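Local coordinates for protein 26S proteasome regulatory subunit RPN10 (Schizosaccharomyces pombe, PDB 2X5N) that helps the 26S proteasome degrade ubiquitinated proteins, binding K48-linked polyubiquitin chains and protecting them against disassembly by deubiquitinating enzymes, at residues A[22-27]-A[141-146]; A[34-39]-A[66-71]; A[49-54]-A[91-96]. All coordinates share one frame; numbering follows the deposited sequence.

Contact 1: A[22-27]-A[141-146]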
loop_
_atom_site.group_PDB
_atom_site.type_symbol
_atom_site.label_atom_id
_atom_site.label_comp_id
_atom_site.label_asym_id
_atom_site.label_seq_id
_atom_site.Cartn_x
_atom_site.Cartn_y
_atom_site.Cartn_z
ATOM N N PRO A 22 16.773 5.295 -5.334
ATOM C CA PRO A 22 18.003 4.586 -5.716
ATOM C C PRO A 22 17.776 3.088 -6.002
ATOM O O PRO A 22 18.544 2.477 -6.754
ATOM C CB PRO A 22 18.890 4.773 -4.487
ATOM C CG PRO A 22 17.892 4.787 -3.342
ATOM C CD PRO A 22 16.677 5.485 -3.874
ATOM N N THR A 23 16.736 2.515 -5.395
ATOM C CA THR A 23 16.210 1.201 -5.762
ATOM C C THR A 23 14.696 1.302 -5.675
ATOM O O THR A 23 14.168 2.193 -5.032
ATOM C CB THR A 23 16.667 0.076 -4.814
ATOM O OG1 THR A 23 16.164 0.325 -3.500
ATOM C CG2 THR A 23 18.186 -0.028 -4.801
ATOM N N ARG A 24 13.986 0.357 -6.269
ATOM C CA ARG A 24 12.551 0.271 -6.090
ATOM C C ARG A 24 12.186 0.225 -4.629
ATOM O O ARG A 24 11.296 0.931 -4.186
ATOM C CB ARG A 24 12.008 -0.955 -6.790
ATOM C CG ARG A 24 12.031 -0.879 -8.286
ATOM C CD ARG A 24 11.368 -2.143 -8.890
ATOM N NE ARG A 24 11.547 -2.189 -10.335
ATOM C CZ ARG A 24 11.047 -3.121 -11.129
ATOM N NH1 ARG A 24 10.279 -4.088 -10.649
ATOM N NH2 ARG A 24 11.305 -3.067 -12.422
ATOM N N PHE A 25 12.867 -0.620 -3.860
ATOM C CA PHE A 25 12.528 -0.743 -2.460
ATOM C C PHE A 25 12.663 0.577 -1.716
ATOM O O PHE A 25 11.765 0.960 -0.948
ATOM C CB PHE A 25 13.379 -1.795 -1.768
ATOM C CG PHE A 25 12.976 -1.959 -0.348
ATOM C CD1 PHE A 25 11.848 -2.715 -0.023
ATOM C CD2 PHE A 25 13.596 -1.248 0.651
ATOM C CE1 PHE A 25 11.398 -2.801 1.276
ATOM C CE2 PHE A 25 13.153 -1.348 1.967
ATOM C CZ PHE A 25 12.056 -2.125 2.268
ATOM N N GLU A 26 13.781 1.268 -1.928
ATOM C CA GLU A 26 14.066 2.491 -1.195
ATOM C C GLU A 26 13.199 3.657 -1.647
ATOM O O GLU A 26 12.853 4.544 -0.870
ATOM C CB GLU A 26 15.542 2.831 -1.326
ATOM C CG GLU A 26 16.430 1.927 -0.478
ATOM C CD GLU A 26 16.190 2.146 1.005
ATOM O OE1 GLU A 26 16.021 3.322 1.398
ATOM O OE2 GLU A 26 16.158 1.156 1.769
ATOM N N ALA A 27 12.863 3.641 -2.922
ATOM C CA ALA A 27 11.907 4.571 -3.505
ATOM C C ALA A 27 10.548 4.513 -2.845
ATOM O O ALA A 27 9.888 5.497 -2.541
ATOM C CB ALA A 27 11.864 4.513 -4.997
ATOM N N ILE A 141 -0.114 1.411 -5.719
ATOM C CA ILE A 141 0.993 2.129 -6.367
ATOM C C ILE A 141 1.750 1.051 -7.131
ATOM O O ILE A 141 2.369 0.184 -6.528
ATOM C CB ILE A 141 1.898 2.806 -5.342
ATOM C CG1 ILE A 141 1.101 3.866 -4.566
ATOM C CG2 ILE A 141 3.102 3.423 -6.047
ATOM C CD1 ILE A 141 1.710 4.274 -3.226
ATOM N N HIS A 142 1.653 1.098 -8.458
ATOM C CA HIS A 142 2.201 0.071 -9.325
ATOM C C HIS A 142 3.448 0.621 -10.018
ATOM O O HIS A 142 3.378 1.656 -10.697
ATOM C CB HIS A 142 1.137 -0.325 -10.348
ATOM C CG HIS A 142 1.454 -1.586 -11.088
ATOM N ND1 HIS A 142 0.862 -1.904 -12.288
ATOM C CD2 HIS A 142 2.270 -2.626 -10.783
ATOM C CE1 HIS A 142 1.312 -3.077 -12.703
ATOM N NE2 HIS A 142 2.170 -3.535 -11.806
ATOM N N ILE A 143 4.570 -0.067 -9.831
ATOM C CA ILE A 143 5.842 0.324 -10.434
ATOM C C ILE A 143 6.489 -0.880 -11.111
ATOM O O ILE A 143 6.108 -2.025 -10.856
ATOM C CB ILE A 143 6.806 0.925 -9.368
ATOM C CG1 ILE A 143 7.295 -0.122 -8.386
ATOM C CG2 ILE A 143 6.149 2.138 -8.722
ATOM C CD1 ILE A 143 8.308 0.420 -7.414
ATOM N N GLY A 144 7.466 -0.607 -11.962
ATOM C CA GLY A 144 8.271 -1.656 -12.560
ATOM C C GLY A 144 7.849 -1.993 -13.961
ATOM O O GLY A 144 7.771 -1.117 -14.827
ATOM N N GLU A 145 7.556 -3.269 -14.160
ATOM C CA GLU A 145 6.952 -3.734 -15.389
ATOM C C GLU A 145 5.458 -3.398 -15.322
ATOM O O GLU A 145 4.733 -3.813 -14.385
ATOM C CB GLU A 145 7.178 -5.239 -15.525
ATOM C CG GLU A 145 8.645 -5.621 -15.687
ATOM C CD GLU A 145 9.520 -5.273 -14.479
ATOM O OE1 GLU A 145 10.631 -4.751 -14.741
ATOM O OE2 GLU A 145 9.112 -5.519 -13.292
ATOM N N LEU A 146 5.005 -2.602 -16.281
ATOM C CA LEU A 146 3.638 -2.105 -16.288
ATOM C C LEU A 146 2.930 -2.550 -17.556
ATOM O O LEU A 146 1.713 -2.409 -17.675
ATOM C CB LEU A 146 3.628 -0.578 -16.199
ATOM C CG LEU A 146 4.319 0.041 -14.982
ATOM C CD1 LEU A 146 4.393 1.552 -15.125
ATOM C CD2 LEU A 146 3.606 -0.344 -13.698
#
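R24 meets E145 end-on: NH2 bonds to OE1 at 2.9 Å and NH1 to OE2 at 3.2 Å, giving a salt bridge with one nitrogen for each carboxylate oxygen. Both bonds use the syn side of the carboxylate and lie close to the guanidinium plane, although the two flat groups are turned 32° apart. G144 lies over one guanidinium face, its CA 3.3 Å from R24 NH2. A residue with a side chain would not suit this position, because its CB would run into R24 and, at these backbone angles (phi 100°, psi -124°), into the preceding carbonyl oxygen. Nearer the helix, CD1 of I143 packs 4.0 Å from R24 CB, so the apolar part of the arginine also finds a partner. From CG to NE the arginine is fully extended, and this length carries the charge across to the turn after the strand. NH2 is also held by D19, the arginine's strongest polar partner, so two carboxylates share the cation, and Y20 OH bonds to the backbone N of G144. At the start of the helix T23 is the N-cap, its OG1 accepting from E26 N at 3.0 Å. The contact thus joins the start of helix 24-42 to the C-terminal end of strand 136-143 in the alpha/beta von Willebrand factor A domain, while L177 of helix 177-182 packs against both A27 and I143.

Contact 2: A[34-39]-A[66-71]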
loop_
_atom_site.group_PDB
_atom_site.type_symbol
_atom_site.label_atom_id
_atom_site.label_comp_id
_atom_site.label_asym_id
_atom_site.label_seq_id
_atom_site.Cartn_x
_atom_site.Cartn_y
_atom_site.Cartn_z
ATOM N N MET A 34 5.332 9.624 3.112
ATOM C CA MET A 34 4.395 10.609 2.577
ATOM C C MET A 34 2.941 10.194 2.774
ATOM O O MET A 34 2.124 11.005 3.190
ATOM C CB MET A 34 4.749 10.888 1.096
ATOM C CG MET A 34 3.841 11.854 0.368
ATOM S SD MET A 34 2.263 11.185 -0.203
ATOM C CE MET A 34 2.815 9.959 -1.378
ATOM N N ILE A 35 2.629 8.938 2.474
ATOM C CA ILE A 35 1.275 8.402 2.648
ATOM C C ILE A 35 0.876 8.467 4.133
ATOM O O ILE A 35 -0.218 8.895 4.488
ATOM C CB ILE A 35 1.204 6.943 2.157
ATOM C CG1 ILE A 35 1.448 6.838 0.656
ATOM C CG2 ILE A 35 -0.169 6.338 2.476
ATOM C CD1 ILE A 35 0.435 7.572 -0.187
ATOM N N PHE A 36 1.769 7.993 4.991
ATOM C CA PHE A 36 1.616 8.087 6.440
ATOM C C PHE A 36 1.218 9.450 6.930
ATOM O O PHE A 36 0.244 9.644 7.652
ATOM C CB PHE A 36 2.807 7.477 7.168
ATOM C CG PHE A 36 2.663 7.376 8.649
ATOM C CD1 PHE A 36 2.332 6.159 9.235
ATOM C CD2 PHE A 36 2.897 8.465 9.474
ATOM C CE1 PHE A 36 2.264 6.027 10.610
ATOM C CE2 PHE A 36 2.804 8.332 10.859
ATOM C CZ PHE A 36 2.494 7.119 11.411
ATOM N N ASN A 37 2.002 10.426 6.494
ATOM C CA ASN A 37 1.756 11.805 6.889
ATOM C C ASN A 37 0.460 12.330 6.318
ATOM O O ASN A 37 -0.245 13.054 6.996
ATOM C CB ASN A 37 2.938 12.706 6.489
ATOM C CG ASN A 37 4.138 12.519 7.398
ATOM O OD1 ASN A 37 4.074 11.803 8.415
ATOM N ND2 ASN A 37 5.248 13.135 7.026
ATOM N N GLN A 38 0.100 11.938 5.103
ATOM C CA GLN A 38 -1.207 12.324 4.562
ATOM C C GLN A 38 -2.315 11.864 5.521
ATOM O O GLN A 38 -3.209 12.640 5.884
ATOM C CB GLN A 38 -1.400 11.735 3.156
ATOM C CG GLN A 38 -2.684 12.152 2.417
ATOM C CD GLN A 38 -3.899 11.300 2.764
ATOM O OE1 GLN A 38 -3.917 10.096 2.527
ATOM N NE2 GLN A 38 -4.932 11.931 3.331
ATOM N N LYS A 39 -2.278 10.594 5.933
ATOM C CA LYS A 39 -3.297 10.055 6.820
ATOM C C LYS A 39 -3.287 10.756 8.189
ATOM O O LYS A 39 -4.323 11.148 8.702
ATOM C CB LYS A 39 -3.095 8.552 7.002
ATOM C CG LYS A 39 -3.189 7.767 5.708
ATOM C CD LYS A 39 -4.503 8.039 4.984
ATOM C CE LYS A 39 -4.561 7.282 3.675
ATOM N NZ LYS A 39 -5.629 7.838 2.800
ATOM N N ARG A 66 0.174 6.269 15.220
ATOM C CA ARG A 66 0.501 7.588 14.676
ATOM C C ARG A 66 1.999 7.904 14.800
ATOM O O ARG A 66 2.445 8.985 14.417
ATOM C CB ARG A 66 -0.329 8.674 15.372
ATOM C CG ARG A 66 -1.799 8.576 14.981
ATOM C CD ARG A 66 -2.664 9.617 15.613
ATOM N NE ARG A 66 -2.338 10.989 15.204
ATOM C CZ ARG A 66 -2.865 11.621 14.153
ATOM N NH1 ARG A 66 -3.675 11.003 13.330
ATOM N NH2 ARG A 66 -2.563 12.888 13.915
ATOM N N ASP A 67 2.761 6.947 15.316
ATOM C CA ASP A 67 4.193 7.111 15.540
ATOM C C ASP A 67 4.995 6.510 14.373
ATOM O O ASP A 67 5.181 5.293 14.293
ATOM C CB ASP A 67 4.570 6.431 16.865
ATOM C CG ASP A 67 6.034 6.611 17.222
ATOM O OD1 ASP A 67 6.774 7.187 16.417
ATOM O OD2 ASP A 67 6.451 6.163 18.300
ATOM N N TYR A 68 5.457 7.359 13.460
ATOM C CA TYR A 68 6.195 6.846 12.310
ATOM C C TYR A 68 7.510 6.159 12.706
ATOM O O TYR A 68 8.013 5.313 11.993
ATOM C CB TYR A 68 6.450 7.946 11.277
ATOM C CG TYR A 68 6.909 7.364 9.964
ATOM C CD1 TYR A 68 6.024 6.626 9.195
ATOM C CD2 TYR A 68 8.209 7.522 9.494
ATOM C CE1 TYR A 68 6.389 6.074 7.992
ATOM C CE2 TYR A 68 8.592 6.949 8.278
ATOM C CZ TYR A 68 7.676 6.221 7.540
ATOM O OH TYR A 68 8.021 5.618 6.353
ATOM N N GLY A 69 8.037 6.487 13.868
ATOM C CA GLY A 69 9.217 5.795 14.344
ATOM C C GLY A 69 9.002 4.297 14.465
ATOM O O GLY A 69 9.922 3.518 14.292
ATOM N N LYS A 70 7.781 3.872 14.754
ATOM C CA LYS A 70 7.519 2.445 14.813
ATOM C C LYS A 70 7.677 1.801 13.435
ATOM O O LYS A 70 8.144 0.674 13.330
ATOM C CB LYS A 70 6.117 2.187 15.369
ATOM C CG LYS A 70 5.988 2.469 16.863
ATOM C CD LYS A 70 4.632 2.055 17.404
ATOM C CE LYS A 70 4.293 0.630 17.007
ATOM N NZ LYS A 70 3.313 0.025 17.936
ATOM N N PHE A 71 7.280 2.507 12.376
ATOM C CA PHE A 71 7.481 1.979 11.032
ATOM C C PHE A 71 8.967 1.859 10.743
ATOM O O PHE A 71 9.437 0.846 10.221
ATOM C CB PHE A 71 6.864 2.900 9.961
ATOM C CG PHE A 71 5.366 2.738 9.756
ATOM C CD1 PHE A 71 4.495 2.500 10.802
ATOM C CD2 PHE A 71 4.853 2.875 8.494
ATOM C CE1 PHE A 71 3.135 2.371 10.574
ATOM C CE2 PHE A 71 3.498 2.751 8.274
ATOM C CZ PHE A 71 2.639 2.504 9.322
#
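An aromatic cluster of F36, Y68 and F71 joins two helices, 24-42 and the start of 68-75, on one face of the central sheet of this von Willebrand factor A domain. F36 stands in the middle and takes part in two edge-to-face (T-shaped) pairs. In the first, Y68 turns its edge to the face of F36, with the centroids 4.9 Å apart and the planes at 61°; Y68 CD1 comes down over the face, 3.5 Å from F36 CG. The CB of Y68 sits over the same ring, adding a CH-pi contact. In the second pair F36 is the one that offers an edge: its CD1 lies 3.7 Å from F71 CZ, over the face of F71, and the planes meet at 70°. A flat ring suits position 36 because it can give a face to one neighbour and an edge to another. F36 reaches both because its CG is anti to the backbone N (chi1 -173°), which carries the ring off the helix and toward the 66-71 segment. Beneath the cluster F71 rests on I7 and F36 on C48, while the ring of Y68 also stacks with that of H33. R66 meets F36 through its backbone, and its guanidinium binds the backbone oxygens of I40 and N46, tying the segment to the end of helix 24-42 and the turn that follows. D67 is the N-cap of the second helix: the short carboxylate can reach the backbone N-H of the helix's first turn, and OD1 accepts from G69 N at 2.9 Å, from above the carboxylate plane. At the far rim of the F36 ring, CZ lies 3.5 Å from the carbonyl carbon of R66, near the ring plane.

Contact 3: A[49-54]-A[91-96]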
loop_
_atom_site.group_PDB
_atom_site.type_symbol
_atom_site.label_atom_id
_atom_site.label_comp_id
_atom_site.label_asym_id
_atom_site.label_seq_id
_atom_site.Cartn_x
_atom_site.Cartn_y
_atom_site.Cartn_z
ATOM N N GLY A 49 -0.962 1.270 9.870
ATOM C CA GLY A 49 -0.149 0.120 10.193
ATOM C C GLY A 49 0.688 -0.241 8.977
ATOM O O GLY A 49 0.477 0.296 7.877
ATOM N N LEU A 50 1.631 -1.147 9.178
ATOM C CA LEU A 50 2.626 -1.475 8.179
ATOM C C LEU A 50 2.720 -2.990 8.036
ATOM O O LEU A 50 2.859 -3.712 9.023
ATOM C CB LEU A 50 3.997 -0.913 8.560
ATOM C CG LEU A 50 5.108 -1.155 7.552
ATOM C CD1 LEU A 50 4.816 -0.439 6.246
ATOM C CD2 LEU A 50 6.460 -0.707 8.107
ATOM N N MET A 51 2.665 -3.451 6.794
ATOM C CA MET A 51 2.841 -4.848 6.456
ATOM C C MET A 51 3.774 -4.964 5.280
ATOM O O MET A 51 3.892 -4.049 4.469
ATOM C CB MET A 51 1.522 -5.476 5.973
ATOM C CG MET A 51 0.573 -5.849 7.032
ATOM S SD MET A 51 -0.888 -6.568 6.273
ATOM C CE MET A 51 -0.236 -7.946 5.362
ATOM N N THR A 52 4.420 -6.112 5.173
ATOM C CA THR A 52 5.081 -6.516 3.946
ATOM C C THR A 52 4.213 -7.471 3.134
ATOM O O THR A 52 3.291 -8.110 3.665
ATOM C CB THR A 52 6.366 -7.285 4.252
ATOM O OG1 THR A 52 6.007 -8.500 4.935
ATOM C CG2 THR A 52 7.323 -6.479 5.089
ATOM N N ILE A 53 4.523 -7.597 1.837
ATOM C CA ILE A 53 3.904 -8.640 1.024
ATOM C C ILE A 53 4.921 -9.546 0.355
ATOM O O ILE A 53 4.544 -10.490 -0.318
ATOM C CB ILE A 53 2.900 -8.107 0.002
ATOM C CG1 ILE A 53 3.597 -7.272 -1.073
ATOM C CG2 ILE A 53 1.837 -7.285 0.690
ATOM C CD1 ILE A 53 2.756 -7.010 -2.317
ATOM N N GLY A 54 6.197 -9.315 0.620
ATOM C CA GLY A 54 7.252 -10.085 -0.006
ATOM C C GLY A 54 7.993 -10.977 0.951
ATOM O O GLY A 54 7.453 -11.419 1.997
ATOM N N GLN A 91 -5.513 -9.902 2.040
ATOM C CA GLN A 91 -6.384 -10.628 2.968
ATOM C C GLN A 91 -5.938 -10.460 4.424
ATOM O O GLN A 91 -6.749 -10.162 5.299
ATOM C CB GLN A 91 -6.449 -12.096 2.571
ATOM C CG GLN A 91 -7.194 -12.325 1.298
ATOM C CD GLN A 91 -7.346 -13.786 0.971
ATOM O OE1 GLN A 91 -6.559 -14.625 1.411
ATOM N NE2 GLN A 91 -8.375 -14.107 0.188
ATOM N N ILE A 92 -4.641 -10.625 4.682
ATOM C CA ILE A 92 -4.111 -10.438 6.021
ATOM C C ILE A 92 -4.339 -8.998 6.489
ATOM O O ILE A 92 -4.643 -8.746 7.656
ATOM C CB ILE A 92 -2.640 -10.833 6.072
ATOM C CG1 ILE A 92 -2.487 -12.355 5.891
ATOM C CG2 ILE A 92 -1.989 -10.398 7.379
ATOM C CD1 ILE A 92 -1.065 -12.806 5.604
ATOM N N ALA A 93 -4.212 -8.038 5.569
ATOM C CA ALA A 93 -4.460 -6.642 5.906
ATOM C C ALA A 93 -5.888 -6.440 6.360
ATOM O O ALA A 93 -6.157 -5.677 7.283
ATOM C CB ALA A 93 -4.164 -5.755 4.708
ATOM N N GLN A 94 -6.839 -7.089 5.693
ATOM C CA GLN A 94 -8.229 -6.995 6.136
ATOM C C GLN A 94 -8.431 -7.586 7.531
ATOM O O GLN A 94 -9.182 -7.035 8.342
ATOM C CB GLN A 94 -9.144 -7.668 5.134
ATOM C CG GLN A 94 -9.264 -6.831 3.866
ATOM C CD GLN A 94 -10.136 -7.499 2.852
ATOM O OE1 GLN A 94 -11.374 -7.494 2.974
ATOM N NE2 GLN A 94 -9.520 -8.076 1.824
ATOM N N LEU A 95 -7.780 -8.711 7.811
ATOM C CA LEU A 95 -7.827 -9.282 9.150
ATOM C C LEU A 95 -7.244 -8.287 10.177
ATOM O O LEU A 95 -7.829 -8.056 11.236
ATOM C CB LEU A 95 -7.092 -10.631 9.165
ATOM C CG LEU A 95 -6.900 -11.320 10.528
ATOM C CD1 LEU A 95 -8.228 -11.581 11.219
ATOM C CD2 LEU A 95 -6.144 -12.610 10.347
ATOM N N ALA A 96 -6.116 -7.667 9.851
ATOM C CA ALA A 96 -5.498 -6.695 10.744
ATOM C C ALA A 96 -6.441 -5.516 11.007
ATOM O O ALA A 96 -6.566 -5.058 12.155
ATOM C CB ALA A 96 -4.185 -6.238 10.159
#
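I92 is the first residue of the 91-96 segment to touch the strand: its CG2 methyl lies 3.6 Å from CE of M51, with I92 CB at 3.8 Å from the same methyl. The beta-branched side chain suits this place, since its branch at CB puts the CG2 methyl against the methionine while the residue also packs on P58. One residue on, A93 meets the sulfur itself. M51 SD is 3.6 Å from A93 CA and 3.7 Å from A93 CB, a close fit to the helix backbone that the small alanine side chain permits. M51 makes both contacts because it is extended from CA to SD (chi2 -180°) and then bends at chi3 (58°), which turns CE aside onto I92. Strand 47-52 belongs to the central sheet of the vWA domain, an alpha/beta fold with helices on both faces: M51 points to helix 86-98, whereas the preceding L50 packs on M75 of helix 68-75 across the sheet. Around M51 the side chains of M6, L8, P58 and V60 complete an apolar setting, and A93 too rests on L8. Replacing M51 by an alanine is likely to leave the CG2 methyl of I92 and the backbone of A93 without their strand partner and to open a gap beneath the helix. Q94 starts away from the strand, and its amide bonds to N134 through OE1 and to the backbone oxygen of I90 through NE2.

After strand 3-9, helix 24-42 serves two contacts: its start in contact 1, its later turns in contact 2. The chain then enters strand 47-52, which opens contact 3. Contact 2 closes when residues 66-71 return to helix 24-42, and contact 3 closes later, at helix 86-98, so these two loops cross. Contact 1 closes last, at strand 136-143, and both others nest inside its loop. Contacts 2 and 3 touch where F71 packs on G49 and L50, F71 CZ coming 3.4 Å from G49 C. Contact 2 joins two helices on one face, contact 3 fixes a helix of the other face to strand 47-52, and contact 1 joins a helix start to the end of strand 136-143.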